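Local coordinates for putative uncharacterized protein (Neurospora crassa, PDB 3EUQ) that probably acts as a type III polyketide synthase of the chalcone synthase family, an acyltransferase that builds pentaketide products, at residues G2-G7 against K220-D225. The protein carries 1 engineered substitution. Numbering follows the deposited sequence.
Sequences GLSITG and KPAIYD
Ile5 pairs antiparallel with Tyr224 through backbone bonds in both directions: Ile5 N gives a short one to Tyr224 O (2.7 Å), while Tyr224 N returns a longer one to Ile5 O (3.3 Å). Ile5 O is gripped twice, because Ile223 N also donates to it, at 2.8 Å and nearly in line with the carbonyl; Tyr224 N instead meets a lone pair in the carbonyl plane. Beyond this pinch a water donates to both Thr6 O and Pro221 O, bridging the backbones where direct pairing has stopped. At the other end Asp225 CA sends a CH...O contact to Leu3 O, and the Asp225 carboxylate is salt-bridged to Arg379.

Apolar contacts flank the pairing. On the face of Ile5 and Tyr224, Ile5 CD1 reaches Tyr224 CB and lies obliquely to the ring, whose hydroxyl is hydrogen-bonded to Leu339 O. On the face of Ser4 and Asp225, Ser4 CB presses against the Ala222 methyl at 3.5 Å. The loop leading into the strand adds two more: Thr6 CG2 meets Lys220 CE at 4.0 Å, the side chains crossing at about a right angle, and Ile223, with CG1 beside its backbone N (chi1 -63°), turns its CD1 back over the Thr6 carbonyl, 3.4 Å from Thr6 O, and onto Gly7 CA.

Two successive residues, Ile223 and Tyr224, stand opposite the single Ile5 and share its carbonyl, a classic beta bulge. It lies where strands 4-11 and 224-233, the first of each half, pair at their starts, joining the two halves' sheets in the alpha-beta-alpha-beta-alpha fold of thiolase-like enzymes.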
ATOM      1  N   GLY A   2      -5.781   5.453 -24.848  1.00 28.69           N
ATOM      2  CA  GLY A   2      -6.587   4.230 -24.863  1.00 27.77           C
ATOM      3  C   GLY A   2      -7.051   3.783 -23.487  1.00 27.40           C
ATOM      4  O   GLY A   2      -7.310   2.592 -23.270  1.00 27.09           O
ATOM      5  N   LEU A   3      -7.177   4.738 -22.563  1.00 26.63           N
ATOM      6  CA  LEU A   3      -7.615   4.446 -21.198  1.00 26.02           C
ATOM      7  C   LEU A   3      -9.055   4.815 -20.974  1.00 25.92           C
ATOM      8  O   LEU A   3      -9.462   5.962 -21.200  1.00 25.43           O
ATOM      9  CB  LEU A   3      -6.756   5.184 -20.175  1.00 26.09           C
ATOM     10  CG  LEU A   3      -5.279   4.842 -20.211  1.00 25.60           C
ATOM     11  CD1 LEU A   3      -4.524   5.767 -19.271  1.00 26.25           C
ATOM     12  CD2 LEU A   3      -5.104   3.370 -19.853  1.00 24.30           C
ATOM     13  N   SER A   4      -9.832   3.844 -20.511  1.00 25.87           N
ATOM     14  CA  SER A   4     -11.249   4.091 -20.292  1.00 25.71           C
ATOM     15  C   SER A   4     -11.791   3.442 -19.030  1.00 25.02           C
ATOM     16  O   SER A   4     -11.401   2.337 -18.672  1.00 24.08           O
ATOM     17  CB  SER A   4     -12.066   3.673 -21.518  1.00 25.91           C
ATOM     18  OG  SER A   4     -11.957   2.279 -21.765  1.00 28.62           O
ATOM     19  N   ILE A   5     -12.688   4.160 -18.359  1.00 24.79           N
ATOM     20  CA  ILE A   5     -13.479   3.592 -17.280  1.00 24.31           C
ATOM     21  C   ILE A   5     -14.699   2.973 -17.929  1.00 24.07           C
ATOM     22  O   ILE A   5     -15.522   3.682 -18.505  1.00 23.83           O
ATOM     23  CB  ILE A   5     -13.882   4.647 -16.219  1.00 24.45           C
ATOM     24  CG1 ILE A   5     -12.642   5.143 -15.469  1.00 24.74           C
ATOM     25  CG2 ILE A   5     -14.895   4.049 -15.198  1.00 23.10           C
ATOM     26  CD1 ILE A   5     -12.831   6.500 -14.764  1.00 24.22           C
ATOM     27  N   THR A   6     -14.789   1.642 -17.852  1.00 23.93           N
ATOM     28  CA  THR A   6     -15.857   0.879 -18.517  1.00 22.87           C
ATOM     29  C   THR A   6     -16.975   0.457 -17.563  1.00 22.98           C
ATOM     30  O   THR A   6     -18.055   0.060 -17.986  1.00 21.79           O
ATOM     31  CB  THR A   6     -15.304  -0.374 -19.241  1.00 22.85           C
ATOM     32  OG1 THR A   6     -14.410  -1.072 -18.369  1.00 22.59           O
ATOM     33  CG2 THR A   6     -14.558   0.024 -20.534  1.00 22.34           C
ATOM     34  N   GLY A   7     -16.718   0.558 -16.268  1.00 22.62           N
ATOM     35  CA  GLY A   7     -17.748   0.231 -15.295  1.00 22.36           C
ATOM     36  C   GLY A   7     -17.453   0.923 -14.001  1.00 23.03           C
ATOM     37  O   GLY A   7     -16.287   1.140 -13.666  1.00 22.33           O
ATOM     38  N   LYS A 220     -16.250  -0.222 -28.688  1.00 38.89           N
ATOM     39  CA  LYS A 220     -16.744  -0.685 -27.382  1.00 38.62           C
ATOM     40  C   LYS A 220     -17.134   0.525 -26.510  1.00 38.09           C
ATOM     41  O   LYS A 220     -16.411   1.535 -26.494  1.00 38.10           O
ATOM     42  CB  LYS A 220     -15.694  -1.572 -26.695  1.00 38.76           C
ATOM     43  CG  LYS A 220     -15.660  -1.523 -25.156  1.00 39.95           C
ATOM     44  CD  LYS A 220     -16.558  -2.577 -24.510  1.00 40.82           C
ATOM     45  CE  LYS A 220     -16.656  -2.360 -23.001  1.00 41.35           C
ATOM     46  NZ  LYS A 220     -17.044  -3.609 -22.272  1.00 42.28           N
ATOM     47  N   PRO A 221     -18.292   0.446 -25.816  1.00 37.30           N
ATOM     48  CA  PRO A 221     -18.710   1.602 -25.036  1.00 36.58           C
ATOM     49  C   PRO A 221     -17.925   1.728 -23.743  1.00 35.77           C
ATOM     50  O   PRO A 221     -17.652   0.726 -23.074  1.00 36.31           O
ATOM     51  CB  PRO A 221     -20.192   1.317 -24.740  1.00 36.81           C
ATOM     52  CG  PRO A 221     -20.313  -0.164 -24.761  1.00 37.08           C
ATOM     53  CD  PRO A 221     -19.263  -0.666 -25.730  1.00 37.37           C
ATOM     54  N   ALA A 222     -17.547   2.955 -23.411  1.00 34.39           N
ATOM     55  CA  ALA A 222     -16.941   3.248 -22.117  1.00 32.71           C
ATOM     56  C   ALA A 222     -17.816   4.289 -21.425  1.00 31.68           C
ATOM     57  O   ALA A 222     -18.794   4.766 -22.008  1.00 31.30           O
ATOM     58  CB  ALA A 222     -15.525   3.756 -22.305  1.00 32.63           C
ATOM     59  N   ILE A 223     -17.489   4.626 -20.182  1.00 30.39           N
ATOM     60  CA  ILE A 223     -18.246   5.657 -19.474  1.00 29.16           C
ATOM     61  C   ILE A 223     -17.441   6.944 -19.456  1.00 28.00           C
ATOM     62  O   ILE A 223     -17.960   8.019 -19.751  1.00 27.67           O
ATOM     63  CB  ILE A 223     -18.675   5.188 -18.075  1.00 29.20           C
ATOM     64  CG1 ILE A 223     -19.611   3.994 -18.226  1.00 29.80           C
ATOM     65  CG2 ILE A 223     -19.394   6.292 -17.322  1.00 29.10           C
ATOM     66  CD1 ILE A 223     -19.461   2.991 -17.155  1.00 31.33           C
ATOM     67  N   TYR A 224     -16.163   6.826 -19.123  1.00 27.40           N
ATOM     68  CA  TYR A 224     -15.253   7.957 -19.212  1.00 26.54           C
ATOM     69  C   TYR A 224     -13.991   7.481 -19.888  1.00 26.53           C
ATOM     70  O   TYR A 224     -13.551   6.362 -19.656  1.00 27.38           O
ATOM     71  CB  TYR A 224     -14.907   8.489 -17.812  1.00 25.79           C
ATOM     72  CG  TYR A 224     -16.076   8.943 -16.970  1.00 25.00           C
ATOM     73  CD1 TYR A 224     -16.608  10.231 -17.121  1.00 24.73           C
ATOM     74  CD2 TYR A 224     -16.612   8.122 -15.975  1.00 23.62           C
ATOM     75  CE1 TYR A 224     -17.670  10.676 -16.334  1.00 23.58           C
ATOM     76  CE2 TYR A 224     -17.675   8.556 -15.180  1.00 23.34           C
ATOM     77  CZ  TYR A 224     -18.201   9.837 -15.372  1.00 23.85           C
ATOM     78  OH  TYR A 224     -19.250  10.285 -14.606  1.00 24.26           O
ATOM     79  N   ASP A 225     -13.419   8.312 -20.747  1.00 26.67           N
ATOM     80  CA  ASP A 225     -12.049   8.119 -21.199  1.00 26.61           C
ATOM     81  C   ASP A 225     -11.158   8.905 -20.248  1.00 26.27           C
ATOM     82  O   ASP A 225     -11.487  10.040 -19.903  1.00 26.05           O
ATOM     83  CB  ASP A 225     -11.866   8.670 -22.611  1.00 27.13           C
ATOM     84  CG  ASP A 225     -12.734   7.964 -23.636  1.00 28.92           C
ATOM     85  OD1 ASP A 225     -12.819   6.717 -23.599  1.00 30.99           O
ATOM     86  OD2 ASP A 225     -13.328   8.668 -24.480  1.00 30.94           O
TER
HETATM   87  O   HOH W   1      -9.583   6.445 -24.510  1.00 27.57           O
HETATM   88  O   HOH W   2     -18.947   0.500 -20.481  1.00 30.86           O